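Local atomic coordinates of glutathione S-transferase (Vibrio parahaemolyticus, PDB entry 7MIQ), a protein that probably catalyses the transfer of glutathione to electrophilic compounds, as an enzyme of the Gtt2 class. Residues K2-A7 and L54-D59; A92-W97 and Q159-D164. All coordinates share one frame; numbering follows the deposited sequence.

Contact 1. Residues K2-A7 and L54-D59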
# COMPACT_ATOMS: atom_id res chain seq x y z
N LYS A 2 12.54 18.92 -8.07
CA LYS A 2 11.57 19.79 -7.42
C LYS A 2 10.49 18.95 -6.76
O LYS A 2 10.08 17.91 -7.29
CB LYS A 2 10.92 20.77 -8.41
CG LYS A 2 11.88 21.73 -9.08
CD LYS A 2 11.16 22.58 -10.11
CE LYS A 2 12.12 23.49 -10.86
NZ LYS A 2 11.44 24.24 -11.95
N LEU A 3 10.01 19.42 -5.61
CA LEU A 3 8.93 18.77 -4.87
C LEU A 3 7.75 19.72 -4.78
O LEU A 3 7.83 20.77 -4.13
CB LEU A 3 9.41 18.36 -3.48
CG LEU A 3 8.39 17.69 -2.56
CD1 LEU A 3 7.89 16.39 -3.18
CD2 LEU A 3 9.01 17.43 -1.18
N TYR A 4 6.65 19.36 -5.44
CA TYR A 4 5.42 20.15 -5.42
C TYR A 4 4.56 19.72 -4.24
O TYR A 4 4.27 18.53 -4.07
CB TYR A 4 4.64 19.98 -6.72
CG TYR A 4 5.38 20.48 -7.95
CD1 TYR A 4 6.27 19.67 -8.63
CD2 TYR A 4 5.17 21.78 -8.42
CE1 TYR A 4 6.94 20.13 -9.75
CE2 TYR A 4 5.83 22.25 -9.54
CZ TYR A 4 6.72 21.42 -10.20
OH TYR A 4 7.38 21.89 -11.31
N GLU A 5 4.13 20.69 -3.44
CA GLU A 5 3.45 20.38 -2.19
C GLU A 5 2.54 21.54 -1.82
O GLU A 5 2.70 22.66 -2.32
CB GLU A 5 4.47 20.13 -1.07
CG GLU A 5 5.37 21.33 -0.79
CD GLU A 5 6.38 21.09 0.31
OE1 GLU A 5 6.44 19.96 0.83
OE2 GLU A 5 7.10 22.05 0.66
N THR A 6 1.58 21.26 -0.94
CA THR A 6 0.83 22.31 -0.26
C THR A 6 1.41 22.50 1.14
O THR A 6 2.20 21.70 1.64
CB THR A 6 -0.67 21.99 -0.21
OG1 THR A 6 -0.88 20.73 0.43
CG2 THR A 6 -1.24 21.93 -1.62
N ALA A 7 0.99 23.60 1.78
CA ALA A 7 1.74 24.14 2.91
C ALA A 7 1.71 23.21 4.12
O ALA A 7 2.73 23.04 4.80
CB ALA A 7 1.20 25.52 3.29
N LEU A 54 4.20 15.75 -5.31
CA LEU A 54 4.64 15.35 -6.64
C LEU A 54 6.11 15.70 -6.77
O LEU A 54 6.49 16.86 -6.59
CB LEU A 54 3.82 16.05 -7.73
CG LEU A 54 4.11 15.66 -9.18
CD1 LEU A 54 3.84 14.17 -9.41
CD2 LEU A 54 3.29 16.51 -10.14
N LEU A 55 6.93 14.70 -7.09
CA LEU A 55 8.36 14.90 -7.28
C LEU A 55 8.66 14.98 -8.77
O LEU A 55 8.21 14.14 -9.55
CB LEU A 55 9.17 13.75 -6.66
CG LEU A 55 10.68 13.89 -6.80
CD1 LEU A 55 11.19 15.03 -5.93
CD2 LEU A 55 11.37 12.58 -6.45
N GLU A 56 9.43 16.00 -9.17
CA GLU A 56 9.80 16.21 -10.56
C GLU A 56 11.31 16.10 -10.68
O GLU A 56 12.04 16.88 -10.05
CB GLU A 56 9.30 17.56 -11.07
CG GLU A 56 9.46 17.75 -12.57
CD GLU A 56 8.97 19.11 -13.04
OE1 GLU A 56 9.34 20.13 -12.42
OE2 GLU A 56 8.20 19.16 -14.02
N LEU A 57 11.78 15.14 -11.46
CA LEU A 57 13.21 14.92 -11.64
C LEU A 57 13.79 15.94 -12.61
O LEU A 57 13.07 16.66 -13.32
CB LEU A 57 13.47 13.50 -12.16
CG LEU A 57 12.82 12.37 -11.36
CD1 LEU A 57 13.28 11.01 -11.88
CD2 LEU A 57 13.13 12.52 -9.88
N ASP A 58 15.13 16.00 -12.65
CA ASP A 58 15.81 16.94 -13.54
C ASP A 58 15.38 16.77 -14.99
O ASP A 58 15.28 17.76 -15.72
CB ASP A 58 17.33 16.78 -13.42
CG ASP A 58 17.87 17.33 -12.11
OD1 ASP A 58 17.23 18.25 -11.55
OD2 ASP A 58 18.93 16.85 -11.66
N ASP A 59 15.11 15.54 -15.43
CA ASP A 59 14.73 15.30 -16.82
C ASP A 59 13.24 15.45 -17.06
O ASP A 59 12.77 15.14 -18.16
CB ASP A 59 15.22 13.92 -17.27
CG ASP A 59 14.50 12.76 -16.58
OD1 ASP A 59 13.62 13.00 -15.72
OD2 ASP A 59 14.81 11.60 -16.90

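Contact 2. Residues A92-W97 and Q159-D164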
# COMPACT_ATOMS: atom_id res chain seq x y z
N ALA A 92 11.31 -6.98 4.34
CA ALA A 92 10.01 -7.62 4.27
C ALA A 92 9.12 -7.21 5.44
O ALA A 92 7.91 -7.00 5.27
CB ALA A 92 10.17 -9.14 4.23
N GLN A 93 9.70 -7.08 6.64
CA GLN A 93 8.92 -6.66 7.79
C GLN A 93 8.48 -5.20 7.66
O GLN A 93 7.38 -4.84 8.08
CB GLN A 93 9.73 -6.87 9.07
CG GLN A 93 9.94 -8.34 9.42
CD GLN A 93 10.94 -8.55 10.54
OE1 GLN A 93 11.87 -7.76 10.70
NE2 GLN A 93 10.75 -9.61 11.31
N VAL A 94 9.34 -4.36 7.07
CA VAL A 94 8.93 -2.98 6.78
C VAL A 94 7.74 -2.97 5.84
O VAL A 94 6.73 -2.29 6.09
CB VAL A 94 10.12 -2.18 6.21
CG1 VAL A 94 9.62 -0.91 5.51
CG2 VAL A 94 11.10 -1.82 7.32
N GLU A 95 7.82 -3.73 4.75
CA GLU A 95 6.71 -3.81 3.80
C GLU A 95 5.45 -4.31 4.49
O GLU A 95 4.36 -3.74 4.30
CB GLU A 95 7.08 -4.73 2.63
CG GLU A 95 6.08 -4.70 1.48
CD GLU A 95 6.17 -3.43 0.66
OE1 GLU A 95 7.31 -3.06 0.28
OE2 GLU A 95 5.13 -2.81 0.39
N MET A 96 5.57 -5.37 5.30
CA MET A 96 4.41 -5.92 6.00
C MET A 96 3.78 -4.89 6.93
O MET A 96 2.58 -4.61 6.84
CB MET A 96 4.82 -7.17 6.78
CG MET A 96 3.78 -7.62 7.79
SD MET A 96 4.27 -9.10 8.70
CE MET A 96 5.77 -8.55 9.51
N TRP A 97 4.58 -4.32 7.84
CA TRP A 97 4.01 -3.41 8.83
C TRP A 97 3.60 -2.07 8.21
O TRP A 97 2.66 -1.43 8.70
CB TRP A 97 5.00 -3.19 9.97
CG TRP A 97 4.93 -4.29 10.98
CD1 TRP A 97 5.80 -5.33 11.13
CD2 TRP A 97 3.91 -4.47 11.97
NE1 TRP A 97 5.39 -6.15 12.16
CE2 TRP A 97 4.23 -5.64 12.69
CE3 TRP A 97 2.76 -3.76 12.33
CZ2 TRP A 97 3.45 -6.11 13.75
CZ3 TRP A 97 1.98 -4.22 13.37
CH2 TRP A 97 2.33 -5.39 14.07
N GLN A 159 14.59 -1.08 14.70
CA GLN A 159 15.19 0.17 14.26
C GLN A 159 14.11 1.09 13.70
O GLN A 159 13.11 0.63 13.13
CB GLN A 159 16.28 -0.07 13.20
CG GLN A 159 17.59 -0.60 13.75
CD GLN A 159 17.51 -2.05 14.19
OE1 GLN A 159 17.13 -2.92 13.41
NE2 GLN A 159 17.86 -2.31 15.44
N PHE A 160 14.33 2.39 13.88
CA PHE A 160 13.47 3.40 13.26
C PHE A 160 13.44 3.20 11.75
O PHE A 160 14.48 3.01 11.12
CB PHE A 160 13.97 4.80 13.61
CG PHE A 160 13.19 5.91 12.97
CD1 PHE A 160 12.01 6.38 13.54
CD2 PHE A 160 13.64 6.51 11.80
CE1 PHE A 160 11.30 7.41 12.96
CE2 PHE A 160 12.93 7.54 11.21
CZ PHE A 160 11.75 7.99 11.79
N SER A 161 12.24 3.24 11.17
CA SER A 161 12.07 3.03 9.74
C SER A 161 10.96 3.94 9.23
O SER A 161 10.32 4.66 9.99
CB SER A 161 11.75 1.56 9.43
OG SER A 161 10.40 1.27 9.75
N VAL A 162 10.72 3.87 7.92
CA VAL A 162 9.67 4.67 7.30
C VAL A 162 8.30 4.36 7.91
O VAL A 162 7.41 5.22 7.91
CB VAL A 162 9.67 4.45 5.77
CG1 VAL A 162 9.29 3.01 5.44
CG2 VAL A 162 8.75 5.44 5.07
N VAL A 163 8.12 3.14 8.43
CA VAL A 163 6.83 2.80 9.04
C VAL A 163 6.56 3.68 10.25
O VAL A 163 5.40 4.00 10.55
CB VAL A 163 6.79 1.30 9.41
CG1 VAL A 163 5.42 0.93 9.96
CG2 VAL A 163 7.13 0.45 8.19
N ASP A 164 7.60 4.09 10.96
CA ASP A 164 7.41 4.94 12.13
C ASP A 164 7.03 6.36 11.74
O ASP A 164 6.33 7.04 12.50
CB ASP A 164 8.67 4.92 12.99
CG ASP A 164 9.01 3.52 13.48
OD1 ASP A 164 8.33 3.03 14.40
OD2 ASP A 164 9.93 2.89 12.92

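Contact 1. Residues K2-A7 and L54-D59
Lys2, Leu3 and Tyr4 pair with Glu56, Leu55 and Leu54 as antiparallel strands, their short axes 4.7 Å apart and inclined at 158°. Lys2–Glu56 and Tyr4–Leu54 are hydrogen-bonded pairs, each closed by two reciprocal N–H···O bonds; in the first, Glu56 N meets Lys2 O at 2.8 Å and nearly straight on. Between them Leu3 and Leu55 form a non-hydrogen-bonded pair, where the CA atoms come within 4.6 Å and CA–H···O contacts run from Leu3 to Leu54 O and from Leu55 to Lys2 O. This is the join between the two inner strands of the four-stranded sheet of the thioredoxin-like N-terminal domain of glutathione S-transferases; on its other edge strand 2-5 runs parallel to strand 27-30. Leu3 and Leu55 share the face that packs against helices 10-22 and 66-76, where Leu3 touches Val15 and Leu55 touches Ile69 and Tyr72. Lys2, Tyr4, Leu54 and Glu56 occupy the other face. There the Tyr4 ring, its CG anti to the carbonyl carbon (chi1 -63°), reaches back along the strand pair towards Glu56. One ring edge passes Leu54 O, 3.5 Å from Tyr4 CD1, and Glu56 CB, 3.7 Å from Tyr4 CE1. At its tip Tyr4 OH donates to Glu56 OE1 at 2.9 Å, arriving from above a carboxylate plane turned 75° from the ring. Besides this hydroxyl, the carboxylate has a long, weak ion pair through OE2 with Lys46. The extended Lys2 chain runs alongside Glu56, its CD lying 3.8 Å from Glu56 OE1; Lys2 NZ remains 4.6 Å from that oxygen, near enough perhaps to favour its negative charge without direct contact.

Contact 2. Residues A92-W97 and Q159-D164
Val163 and Val94 interlock through their methyl branches, sliding past one another in opposite directions at the start of helix 162-177. Val163 points towards helix 88-114 and spans about one turn of it, between the carbonyls of Val94 and Trp97: Val163 CG2 presses on Val94 O at 3.5 Å and on Val94 CG1, while Val163 CG1, anti to the backbone N (chi1 -176°), lies 3.8 Å from Trp97 O and also meets Trp97 CB. Trp97 thus contributes its CB and carbonyl, its indole leading away. Val94 in turn spreads its two branches over the incoming turn. Its CG1 touches Val162 CG1 at 3.9 Å, the two side chains crossing at about a right angle, and its CG2 rests 4.0 Å from both CB and OG of Ser161. That serine is the N-cap of helix 162-177 and forms a capping box with Asp164: Ser161 OG accepts from Val163 N, and Ser161 N donates to Asp164 OD2 at 2.9 Å, on the anti lone pair of that oxygen. The box fixes the first turn that presents both valines, a recurrent N-capping arrangement in the C-terminal domain of the glutathione S-transferase fold. Asp164 OD1 is held by Ile155 N and Trp192 NE1. Further along helix 88-114, Val163 packs on His98 and Val101; Val162 reaches Phe18 of helix 10-22, while Trp97 meets Val48 of the second subunit.

In the fold
Contact 1 belongs to the thioredoxin-like domain and contact 2 to the helical domain, two halves that glutathione S-transferases generally combine to build an active site in the cleft between them. Their centres are 25 Å apart and their nearest atoms about 14 Å, so they do not touch. Helix 10-22 links them, since it belongs to the first domain and has side chains touching both contacts. The dimer brings in both as well, since Leu57 of contact 1 packs on Leu89 of the second subunit, while Glu95 of contact 2 forms a salt bridge with Arg71 of that subunit.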